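PDB 6HYQ: protein kinase A regulatory subunit, putative from Trypanosoma cruzi, which probably regulates a protein kinase A catalytic subunit through two cyclic nucleotide-binding domains, each of which holds a guanosine in this structure. Local coordinates for residues 209-214 / 247-252; 73-78 / 121-126; 225-230 / 281-286. All coordinates share one frame; numbering follows the deposited sequence. Where two conformers were deposited one is given.

Interaction 1 of 3, residues 209-214 / 247-252. With GMP (guanosine), chain F.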
loop_
_atom_site.group_PDB
_atom_site.type_symbol
_atom_site.label_atom_id
_atom_site.label_comp_id
_atom_site.label_asym_id
_atom_site.label_seq_id
_atom_site.Cartn_x
_atom_site.Cartn_y
_atom_site.Cartn_z
ATOM N N THR A 209 -1.033 21.427 10.928
ATOM C CA THR A 209 -1.874 22.022 9.901
ATOM C C THR A 209 -1.057 22.291 8.653
ATOM O O THR A 209 0.162 22.516 8.724
ATOM C CB THR A 209 -2.534 23.301 10.445
ATOM O OG1 THR A 209 -3.398 22.927 11.521
ATOM C CG2 THR A 209 -3.315 24.158 9.275
ATOM N N VAL A 210 -1.690 22.181 7.493
ATOM C CA VAL A 210 -0.975 22.504 6.254
ATOM C C VAL A 210 -1.793 23.437 5.384
ATOM O O VAL A 210 -3.025 23.457 5.443
ATOM C CB VAL A 210 -0.637 21.248 5.425
ATOM C CG1 VAL A 210 -0.058 20.217 6.351
ATOM C CG2 VAL A 210 -1.883 20.723 4.799
ATOM N N GLU A 211 -1.071 24.145 4.521
ATOM C CA GLU A 211 -1.671 24.977 3.475
ATOM C C GLU A 211 -1.280 24.424 2.093
ATOM O O GLU A 211 -0.144 24.012 1.848
ATOM C CB GLU A 211 -1.210 26.455 3.541
ATOM C CG GLU A 211 0.268 26.628 3.378
ATOM C CD GLU A 211 0.750 28.050 3.578
ATOM O OE1 GLU A 211 1.978 28.214 3.804
ATOM O OE2 GLU A 211 -0.075 28.996 3.520
ATOM N N VAL A 212 -2.301 24.479 1.217
ATOM C CA VAL A 212 -2.270 24.061 -0.185
ATOM C C VAL A 212 -2.173 25.367 -0.981
ATOM O O VAL A 212 -3.054 26.215 -0.863
ATOM C CB VAL A 212 -3.528 23.269 -0.542
ATOM C CG1 VAL A 212 -3.500 22.807 -1.992
ATOM C CG2 VAL A 212 -3.714 22.087 0.489
ATOM N N ILE A 213 -1.073 25.570 -1.754
ATOM C CA ILE A 213 -0.807 26.833 -2.450
ATOM C C ILE A 213 -0.782 26.513 -3.930
ATOM O O ILE A 213 0.201 25.946 -4.438
ATOM C CB ILE A 213 0.496 27.498 -2.020
ATOM C CG1 ILE A 213 0.496 27.745 -0.503
ATOM C CG2 ILE A 213 0.701 28.780 -2.887
ATOM C CD1 ILE A 213 1.802 28.231 0.072
ATOM N N GLY A 214 -1.872 26.870 -4.621
ATOM C CA GLY A 214 -2.033 26.576 -6.021
ATOM C C GLY A 214 -1.414 27.652 -6.914
ATOM O O GLY A 214 -0.615 28.488 -6.485
ATOM N N ASP A 247 1.371 23.418 -4.384
ATOM C CA ASP A 247 2.270 23.227 -3.242
ATOM C C ASP A 247 1.428 22.848 -2.044
ATOM O O ASP A 247 0.317 23.367 -1.865
ATOM C CB ASP A 247 3.063 24.478 -2.823
ATOM C CG ASP A 247 3.855 25.162 -3.962
ATOM O OD1 ASP A 247 4.624 24.539 -4.712
ATOM O OD2 ASP A 247 3.783 26.402 -4.035
ATOM N N VAL A 248 2.012 22.006 -1.169
ATOM C CA VAL A 248 1.460 21.773 0.149
ATOM C C VAL A 248 2.571 22.059 1.092
ATOM O O VAL A 248 3.656 21.412 0.985
ATOM C CB VAL A 248 0.939 20.352 0.366
ATOM C CG1 VAL A 248 0.240 20.259 1.863
ATOM C CG2 VAL A 248 -0.046 19.929 -0.707
ATOM N N VAL A 249 2.336 23.017 1.986
ATOM C CA VAL A 249 3.354 23.501 2.898
ATOM C C VAL A 249 2.854 23.414 4.375
ATOM O O VAL A 249 1.742 23.852 4.712
ATOM C CB VAL A 249 3.776 24.947 2.596
ATOM C CG1 VAL A 249 4.935 25.213 3.343
ATOM C CG2 VAL A 249 4.169 25.149 1.084
ATOM N N ALA A 250 3.746 22.978 5.271
ATOM C CA ALA A 250 3.411 22.940 6.690
ATOM C C ALA A 250 3.274 24.367 7.221
ATOM O O ALA A 250 4.127 25.219 6.964
ATOM C CB ALA A 250 4.494 22.180 7.484
ATOM N N THR A 251 2.194 24.649 7.931
ATOM C CA THR A 251 2.152 25.897 8.672
ATOM C C THR A 251 2.580 25.704 10.101
ATOM O O THR A 251 2.845 26.691 10.767
ATOM C CB THR A 251 0.754 26.562 8.660
ATOM O OG1 THR A 251 -0.213 25.814 9.431
ATOM C CG2 THR A 251 0.271 26.812 7.202
ATOM N N THR A 252 2.594 24.465 10.595
ATOM C CA THR A 252 3.023 24.148 11.939
ATOM C C THR A 252 4.020 23.012 11.848
ATOM O O THR A 252 4.222 22.420 10.784
ATOM C CB THR A 252 1.842 23.720 12.831
ATOM O OG1 THR A 252 1.361 22.448 12.419
ATOM C CG2 THR A 252 0.660 24.713 12.764
HETATM O "O5'" GMP F . -1.677 18.854 -6.123
HETATM C "C5'" GMP F . -0.966 18.576 -4.913
HETATM C "C4'" GMP F . -1.914 18.186 -3.808
HETATM O "O4'" GMP F . -2.542 19.372 -3.295
HETATM C "C3'" GMP F . -3.077 17.276 -4.175
HETATM O "O3'" GMP F . -2.719 15.903 -4.270
HETATM C "C2'" GMP F . -4.061 17.575 -3.056
HETATM O "O2'" GMP F . -3.663 16.830 -1.889
HETATM C "C1'" GMP F . -3.810 19.082 -2.824
HETATM N N9 GMP F . -4.724 19.909 -3.589
HETATM C C8 GMP F . -4.545 20.202 -4.909
HETATM N N7 GMP F . -5.589 20.933 -5.350
HETATM C C5 GMP F . -6.427 21.012 -4.316
HETATM C C6 GMP F . -7.777 21.670 -4.175
HETATM O O6 GMP F . -8.300 22.257 -5.109
HETATM N N1 GMP F . -8.404 21.621 -2.911
HETATM C C2 GMP F . -7.850 20.949 -1.782
HETATM N N2 GMP F . -8.547 20.880 -0.476
HETATM N N3 GMP F . -6.595 20.321 -1.955
HETATM C C4 GMP F . -5.882 20.391 -3.228
#
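Asp247 and Ile213 make up the first antiparallel hydrogen-bonded pair between strands 247-250 and 210-214, neighbours in the beta roll of the second cyclic nucleotide-binding domain. Ile213 N reaches Asp247 O at 2.6 Å, and Asp247 N returns a bond to Ile213 O. The carboxylate looks elsewhere for polar company: Arg215 forms a salt bridge with OD2 and Tyr195 N donates to OD1, so the charge, although buried, is answered from both oxygens.

Val248 projects from the other face of the sheet, into the guanosine site. Its CG2 lies 3.6 Å from O4' of the ribose. Its partner across the strands, Val212, brings CG1 to 3.5 Å from N9 of the base. Val248 thus lines the pocket at the ribose and Val212 at the glycosidic end of the base, neither offering a polar side-chain group. The second branch of Val248, CG1, stands anti to the backbone N (chi1 -176°), where it meets Val210 CG2 at 3.7 Å.

Val249 returns to the face of Asp247 and pairs with Glu211 through two backbone bonds, Val249 N to Glu211 O measuring 2.7 Å. The extended Glu211 chain runs alongside it, pointing the same way. Its CG packs on Thr251 CG2, while OE1 lies beside Val249 CB and OE2 has a weak, long ion pair with Lys223.

Ala250 sits opposite Val210 in a non-hydrogen-bonded pair and adds a small methyl on the face of Val210, Val212 and Val248. After it the strand ends, and threonines take over. Thr251 N bonds Thr209 O at 3.1 Å. Thr251 OG1 adds a weak bond to the same oxygen. In the last link a side chain replaces a carbonyl: Thr209 N donates to Thr252 OG1 at 3.0 Å, with an N-H...O angle of 149°.

Interaction 2 of 3, residues 73-78 / 121-126. With GMP (guanosine), chain E.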
loop_
_atom_site.group_PDB
_atom_site.type_symbol
_atom_site.label_atom_id
_atom_site.label_comp_id
_atom_site.label_asym_id
_atom_site.label_seq_id
_atom_site.Cartn_x
_atom_site.Cartn_y
_atom_site.Cartn_z
ATOM N N MET A 73 -4.093 -23.564 1.185
ATOM C CA MET A 73 -4.134 -23.844 2.615
ATOM C C MET A 73 -5.598 -24.013 3.000
ATOM O O MET A 73 -6.518 -23.730 2.214
ATOM C CB MET A 73 -3.386 -22.742 3.416
ATOM C CG MET A 73 -3.799 -21.279 3.131
ATOM S SD MET A 73 -2.701 -19.945 3.819
ATOM C CE MET A 73 -1.289 -19.887 2.700
ATOM N N GLU A 74 -5.812 -24.524 4.202
ATOM C CA GLU A 74 -7.153 -24.839 4.665
ATOM C C GLU A 74 -7.256 -24.421 6.120
ATOM O O GLU A 74 -6.279 -24.497 6.863
ATOM C CB GLU A 74 -7.481 -26.340 4.500
ATOM C CG GLU A 74 -7.654 -26.799 3.046
ATOM C CD GLU A 74 -8.335 -28.159 2.890
ATOM O OE1 GLU A 74 -9.012 -28.634 3.828
ATOM O OE2 GLU A 74 -8.195 -28.754 1.804
ATOM N N ALA A 75 -8.419 -23.923 6.504
ATOM C CA ALA A 75 -8.641 -23.574 7.898
ATOM C C ALA A 75 -8.235 -24.719 8.813
ATOM O O ALA A 75 -8.661 -25.863 8.634
ATOM C CB ALA A 75 -10.107 -23.224 8.130
ATOM N N GLY A 76 -7.419 -24.398 9.798
ATOM C CA GLY A 76 -6.993 -25.345 10.782
ATOM C C GLY A 76 -5.665 -25.982 10.496
ATOM O O GLY A 76 -5.057 -26.554 11.405
ATOM N N GLN A 77 -5.200 -25.901 9.263
ATOM C CA GLN A 77 -3.924 -26.506 8.929
ATOM C C GLN A 77 -2.823 -25.943 9.815
ATOM O O GLN A 77 -2.781 -24.745 10.109
ATOM C CB GLN A 77 -3.589 -26.273 7.458
ATOM C CG GLN A 77 -2.178 -26.712 7.081
ATOM C CD GLN A 77 -1.856 -26.486 5.632
ATOM O OE1 GLN A 77 -2.567 -25.762 4.940
ATOM N NE2 GLN A 77 -0.770 -27.090 5.165
ATOM N N THR A 78 -1.944 -26.822 10.254
ATOM C CA THR A 78 -0.738 -26.448 10.957
ATOM C C THR A 78 0.501 -26.692 10.125
ATOM O O THR A 78 1.588 -26.249 10.504
ATOM C CB THR A 78 -0.637 -27.246 12.247
ATOM O OG1 THR A 78 -0.884 -28.624 11.936
ATOM C CG2 THR A 78 -1.624 -26.732 13.264
ATOM N N VAL A 121 -6.088 -19.612 9.524
ATOM C CA VAL A 121 -7.384 -19.084 9.946
ATOM C C VAL A 121 -8.443 -19.240 8.861
ATOM O O VAL A 121 -9.647 -19.317 9.152
ATOM C CB VAL A 121 -7.200 -17.597 10.307
ATOM C CG1 VAL A 121 -8.509 -16.970 10.724
ATOM C CG2 VAL A 121 -6.104 -17.418 11.381
ATOM N N ALA A 122 -8.041 -19.244 7.608
ATOM C CA ALA A 122 -9.032 -19.252 6.562
ATOM C C ALA A 122 -8.522 -20.101 5.414
ATOM O O ALA A 122 -7.325 -20.274 5.230
ATOM C CB ALA A 122 -9.313 -17.812 6.129
ATOM N N THR A 123 -9.453 -20.624 4.658
ATOM C CA THR A 123 -9.129 -21.443 3.507
ATOM C C THR A 123 -8.949 -20.583 2.250
ATOM O O THR A 123 -9.680 -19.612 2.024
ATOM C CB THR A 123 -10.251 -22.454 3.305
ATOM O OG1 THR A 123 -10.274 -23.347 4.419
ATOM C CG2 THR A 123 -10.086 -23.218 1.975
ATOM N N VAL A 124 -7.984 -20.964 1.414
ATOM C CA VAL A 124 -7.633 -20.180 0.220
ATOM C C VAL A 124 -7.883 -21.091 -0.961
ATOM O O VAL A 124 -7.207 -22.114 -1.131
ATOM C CB VAL A 124 -6.164 -19.668 0.256
ATOM C CG1 VAL A 124 -5.814 -18.872 -0.983
ATOM C CG2 VAL A 124 -5.889 -18.803 1.506
ATOM N N LYS A 125 -8.797 -20.703 -1.816
ATOM C CA LYS A 125 -9.251 -21.611 -2.841
ATOM C C LYS A 125 -9.108 -20.901 -4.170
ATOM O O LYS A 125 -9.728 -19.859 -4.397
ATOM C CB LYS A 125 -10.689 -22.055 -2.560
ATOM C CG LYS A 125 -11.106 -23.363 -3.183
ATOM C CD LYS A 125 -12.337 -23.955 -2.476
ATOM C CE LYS A 125 -12.749 -25.279 -3.099
ATOM N NZ LYS A 125 -13.910 -25.914 -2.415
ATOM N N VAL A 126 -8.251 -21.456 -5.022
ATOM C CA VAL A 126 -8.082 -20.948 -6.363
ATOM C C VAL A 126 -9.423 -20.945 -7.085
ATOM O O VAL A 126 -10.109 -21.971 -7.172
ATOM C CB VAL A 126 -7.064 -21.813 -7.125
ATOM C CG1 VAL A 126 -6.960 -21.351 -8.622
ATOM C CG2 VAL A 126 -5.702 -21.772 -6.438
HETATM O "O5'" GMP E . -5.755 -17.557 6.707
HETATM C "C5'" GMP E . -4.981 -17.779 5.536
HETATM C "C4'" GMP E . -4.720 -16.505 4.756
HETATM O "O4'" GMP E . -5.982 -15.930 4.325
HETATM C "C3'" GMP E . -3.998 -15.358 5.481
HETATM O "O3'" GMP E . -2.596 -15.513 5.489
HETATM C "C2'" GMP E . -4.451 -14.115 4.734
HETATM O "O2'" GMP E . -3.630 -13.844 3.568
HETATM C "C1'" GMP E . -5.881 -14.504 4.324
HETATM N N9 GMP E . -6.851 -14.049 5.312
HETATM C C8 GMP E . -7.114 -14.696 6.475
HETATM N N7 GMP E . -8.077 -14.023 7.112
HETATM C C5 GMP E . -8.369 -12.990 6.320
HETATM C C6 GMP E . -9.368 -11.862 6.453
HETATM O O6 GMP E . -10.061 -11.784 7.438
HETATM N N1 GMP E . -9.451 -10.910 5.382
HETATM C C2 GMP E . -8.620 -10.949 4.225
HETATM N N2 GMP E . -8.815 -9.879 3.259
HETATM N N3 GMP E . -7.706 -12.019 4.078
HETATM C C4 GMP E . -7.607 -13.011 5.191
#
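Met73 runs from the edge strand 71-73 past Val124 to the guanosine of the first cyclic nucleotide-binding domain. From CB, chi1 of 52° sets CG between the backbone N and the carbonyl carbon, and from there CG meets Val124 CG2 at 3.6 Å. The next atom, SD, lies 3.6 Å from C5' of the nucleoside, a polarisable sulfur against the aliphatic carbon of the sugar. A bend at chi3 (78°) then turns CE aside. A long, unbranched chain can reach past Val124 to the sugar; Val109, Cys80 and Val120 also pack on it.

Val124 N also donates to Met73 O, but at 3.2 Å and from well above the carbonyl plane, a loose link. Beyond it the strand gives way to a type II turn from Glu74 to Gln77, with glycine, Gly76, at its third position. Thr123 holds the start of this turn. Its OG1 accepts from Ala75 N at 2.8 Å in a nearly straight bond (169°), a side-chain hydroxyl doing the work of a strand carbonyl. The CG2 of the same threonine rests 3.6 Å from Met73 O.

Residues 121-126 begin where, by comparison with other PKA regulatory subunits, the phosphate-binding cassette would end. Here Ala122 N makes a weak hydrogen bond with O5' of the guanosine at 3.0 Å. An acidic Glu113 that bonds both Val121 N and the nucleoside, with apolar groups beside it, would probably favour an uncharged ligand over a phosphate.

Interaction 3 of 3, residues 225-230 / 281-286. With GMP (guanosine), chain F.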
loop_
_atom_site.group_PDB
_atom_site.type_symbol
_atom_site.label_atom_id
_atom_site.label_comp_id
_atom_site.label_asym_id
_atom_site.label_seq_id
_atom_site.Cartn_x
_atom_site.Cartn_y
_atom_site.Cartn_z
ATOM N N CYS A 225 -6.775 26.292 0.454
ATOM C CA CYS A 225 -7.366 25.963 1.742
ATOM C C CYS A 225 -6.262 25.516 2.688
ATOM O O CYS A 225 -5.107 25.374 2.296
ATOM C CB CYS A 225 -8.391 24.854 1.568
ATOM S SG CYS A 225 -7.608 23.380 0.929
ATOM N N GLU A 226 -6.660 25.140 3.890
ATOM C CA GLU A 226 -5.790 24.481 4.852
ATOM C C GLU A 226 -6.277 23.059 5.111
ATOM O O GLU A 226 -7.431 22.718 4.864
ATOM C CB GLU A 226 -5.748 25.239 6.179
ATOM C CG GLU A 226 -5.124 26.602 6.114
ATOM C CD GLU A 226 -4.827 27.182 7.470
ATOM O OE1 GLU A 226 -3.911 28.018 7.587
ATOM O OE2 GLU A 226 -5.486 26.777 8.430
ATOM N N PHE A 227 -5.412 22.236 5.690
ATOM C CA PHE A 227 -5.794 20.881 6.045
ATOM C C PHE A 227 -5.232 20.582 7.406
ATOM O O PHE A 227 -4.244 21.178 7.795
ATOM C CB PHE A 227 -5.271 19.846 5.073
ATOM C CG PHE A 227 -6.168 19.612 3.931
ATOM C CD1 PHE A 227 -7.508 19.411 4.136
ATOM C CD2 PHE A 227 -5.676 19.536 2.647
ATOM C CE1 PHE A 227 -8.322 19.162 3.087
ATOM C CE2 PHE A 227 -6.492 19.270 1.618
ATOM C CZ PHE A 227 -7.795 19.084 1.827
ATOM N N THR A 228 -5.825 19.629 8.107
ATOM C CA THR A 228 -5.357 19.323 9.449
ATOM C C THR A 228 -5.565 17.819 9.758
ATOM O O THR A 228 -5.693 16.993 8.852
ATOM C CB THR A 228 -6.078 20.314 10.401
ATOM O OG1 THR A 228 -5.545 20.193 11.706
ATOM C CG2 THR A 228 -7.525 20.063 10.411
ATOM N N GLN A 229 -5.585 17.455 11.042
ATOM C CA GLN A 229 -5.596 16.055 11.500
ATOM C C GLN A 229 -6.696 15.229 10.847
ATOM O O GLN A 229 -7.841 15.650 10.753
ATOM C CB GLN A 229 -5.762 16.048 13.031
ATOM C CG GLN A 229 -6.040 14.746 13.684
ATOM C CD GLN A 229 -6.442 15.005 15.156
ATOM O OE1 GLN A 229 -5.612 15.497 15.963
ATOM N NE2 GLN A 229 -7.745 14.700 15.509
ATOM N N GLY A 230 -6.346 14.063 10.364
ATOM C CA GLY A 230 -7.308 13.237 9.694
ATOM C C GLY A 230 -7.495 13.508 8.199
ATOM O O GLY A 230 -7.992 12.634 7.492
ATOM N N ASP A 281 -16.463 18.007 -4.063
ATOM C CA ASP A 281 -16.330 18.830 -2.870
ATOM C C ASP A 281 -15.887 20.240 -3.259
ATOM O O ASP A 281 -15.013 20.400 -4.125
ATOM C CB ASP A 281 -15.342 18.133 -1.896
ATOM C CG ASP A 281 -15.094 18.901 -0.532
ATOM O OD1 ASP A 281 -15.049 20.146 -0.517
ATOM O OD2 ASP A 281 -14.969 18.251 0.541
ATOM N N PRO A 282 -16.482 21.280 -2.661
ATOM C CA PRO A 282 -16.071 22.662 -2.986
ATOM C C PRO A 282 -14.676 23.060 -2.507
ATOM O O PRO A 282 -14.121 24.014 -3.068
ATOM C CB PRO A 282 -17.157 23.518 -2.310
ATOM C CG PRO A 282 -17.735 22.660 -1.299
ATOM C CD PRO A 282 -17.670 21.261 -1.803
ATOM N N LYS A 283 -14.082 22.377 -1.510
ATOM C CA LYS A 283 -12.672 22.644 -1.182
ATOM C C LYS A 283 -11.749 22.361 -2.375
ATOM O O LYS A 283 -10.634 22.888 -2.413
ATOM C CB LYS A 283 -12.200 21.805 0.033
ATOM C CG LYS A 283 -12.432 22.481 1.353
ATOM C CD LYS A 283 -11.930 21.683 2.545
ATOM C CE LYS A 283 -10.693 22.374 3.166
ATOM N NZ LYS A 283 -10.302 21.873 4.529
ATOM N N TYR A 284 -12.235 21.551 -3.357
ATOM C CA TYR A 284 -11.503 21.139 -4.558
ATOM C C TYR A 284 -11.962 21.924 -5.772
ATOM O O TYR A 284 -11.688 21.526 -6.927
ATOM C CB TYR A 284 -11.653 19.606 -4.753
ATOM C CG TYR A 284 -10.938 18.844 -3.615
ATOM C CD1 TYR A 284 -11.505 18.739 -2.327
ATOM C CD2 TYR A 284 -9.688 18.251 -3.823
ATOM C CE1 TYR A 284 -10.802 18.058 -1.238
ATOM C CE2 TYR A 284 -9.007 17.575 -2.804
ATOM C CZ TYR A 284 -9.562 17.452 -1.534
ATOM O OH TYR A 284 -8.814 16.755 -0.617
ATOM N N GLU A 285 -12.619 23.053 -5.525
ATOM C CA GLU A 285 -13.035 23.944 -6.609
ATOM C C GLU A 285 -11.827 24.427 -7.421
ATOM O O GLU A 285 -11.900 24.505 -8.653
ATOM C CB GLU A 285 -13.813 25.153 -6.053
ATOM C CG GLU A 285 -14.146 26.180 -7.141
ATOM C CD GLU A 285 -14.838 27.402 -6.604
ATOM O OE1 GLU A 285 -15.459 28.125 -7.409
ATOM O OE2 GLU A 285 -14.745 27.655 -5.387
ATOM N N TYR A 286 -10.727 24.808 -6.728
ATOM C CA TYR A 286 -9.476 25.117 -7.408
ATOM C C TYR A 286 -9.135 24.033 -8.397
ATOM O O TYR A 286 -8.895 24.288 -9.585
ATOM C CB TYR A 286 -8.330 25.297 -6.398
ATOM C CG TYR A 286 -6.992 25.304 -7.076
ATOM C CD1 TYR A 286 -6.459 26.461 -7.641
ATOM C CD2 TYR A 286 -6.272 24.140 -7.173
ATOM C CE1 TYR A 286 -5.208 26.442 -8.288
ATOM C CE2 TYR A 286 -5.078 24.089 -7.778
ATOM C CZ TYR A 286 -4.508 25.248 -8.368
ATOM O OH TYR A 286 -3.252 25.189 -8.987
HETATM O "O5'" GMP F . -1.677 18.854 -6.123
HETATM C "C5'" GMP F . -0.966 18.576 -4.913
HETATM C "C4'" GMP F . -1.914 18.186 -3.808
HETATM O "O4'" GMP F . -2.542 19.372 -3.295
HETATM C "C3'" GMP F . -3.077 17.276 -4.175
HETATM O "O3'" GMP F . -2.719 15.903 -4.270
HETATM C "C2'" GMP F . -4.061 17.575 -3.056
HETATM O "O2'" GMP F . -3.663 16.830 -1.889
HETATM C "C1'" GMP F . -3.810 19.082 -2.824
HETATM N N9 GMP F . -4.724 19.909 -3.589
HETATM C C8 GMP F . -4.545 20.202 -4.909
HETATM N N7 GMP F . -5.589 20.933 -5.350
HETATM C C5 GMP F . -6.427 21.012 -4.316
HETATM C C6 GMP F . -7.777 21.670 -4.175
HETATM O O6 GMP F . -8.300 22.257 -5.109
HETATM N N1 GMP F . -8.404 21.621 -2.911
HETATM C C2 GMP F . -7.850 20.949 -1.782
HETATM N N2 GMP F . -8.547 20.880 -0.476
HETATM N N3 GMP F . -6.595 20.321 -1.955
HETATM C C4 GMP F . -5.882 20.391 -3.228
#
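Phe227 and Tyr284 cross at about a right angle, with Phe227 CZ coming to 3.5 Å from Tyr284 OH. Tyr284 lies flat against the guanine base, the two planes nearly parallel, with C2 of the guanosine 3.7 Å above the centre of the tyrosine ring. The CZ of Phe227 approaches the exocyclic N2 of the guanosine obliquely. One large ring therefore spreads over the base while the other closes off its amino end. Cys225 joins Phe227 there, its SG sitting over one face of the phenylalanine ring, offset toward the rim. The compact thiol lies between the phenylalanine ring and the base.

Lys283 and Phe227 run alongside each other, head to tail. A bend at chi3 (110°) brings Lys283 CE to 3.7 Å from Cys225 CB, and NZ continues to Glu226 O, to which it donates at 3.0 Å. The ammonium lies almost in line with that carbonyl, so a charge at the surface pins the edge strand 221-227 to the segment leading into helix 285-292. This is consistent with the lid of PKA regulatory subunits, in which an aromatic from beyond the beta roll caps the base.

The lid also reads the base with its backbone. Lys283 O accepts from guanosine N1 at 2.6 Å, in a nearly straight bond (172°). Asp281 steadies this carbonyl's residue through an Asx turn, its OD1 taking Lys283 N at 2.6 Å. Farther along, Tyr286 turns its ring edge to O6, which lies in the ring plane, and its CB approaches that oxygen to 3.3 Å; its OH bonds Val245 O and Arg215 N.

Interactions 1 and 3 belong to the second cyclic nucleotide-binding domain and share a guanosine: neighbouring strands 210-215 and 221-227 join them, with Val210 O 2.7 Å from Phe227 N. Interaction 1 is strand pairing inside the roll, its valines lining the pocket at the ribose and the glycosidic nitrogen; interaction 3 brings the lid over the base, with one tyrosine stacked on it and a lysine at the surface. Interaction 2 lies in the first domain, its centre 47 Å from that of interaction 1. It likewise involves the strand before the final one of its roll, but engages an edge strand and an exposed turn, with fewer bonds across than interaction 1 and contact mainly at the 5' end of the nucleoside.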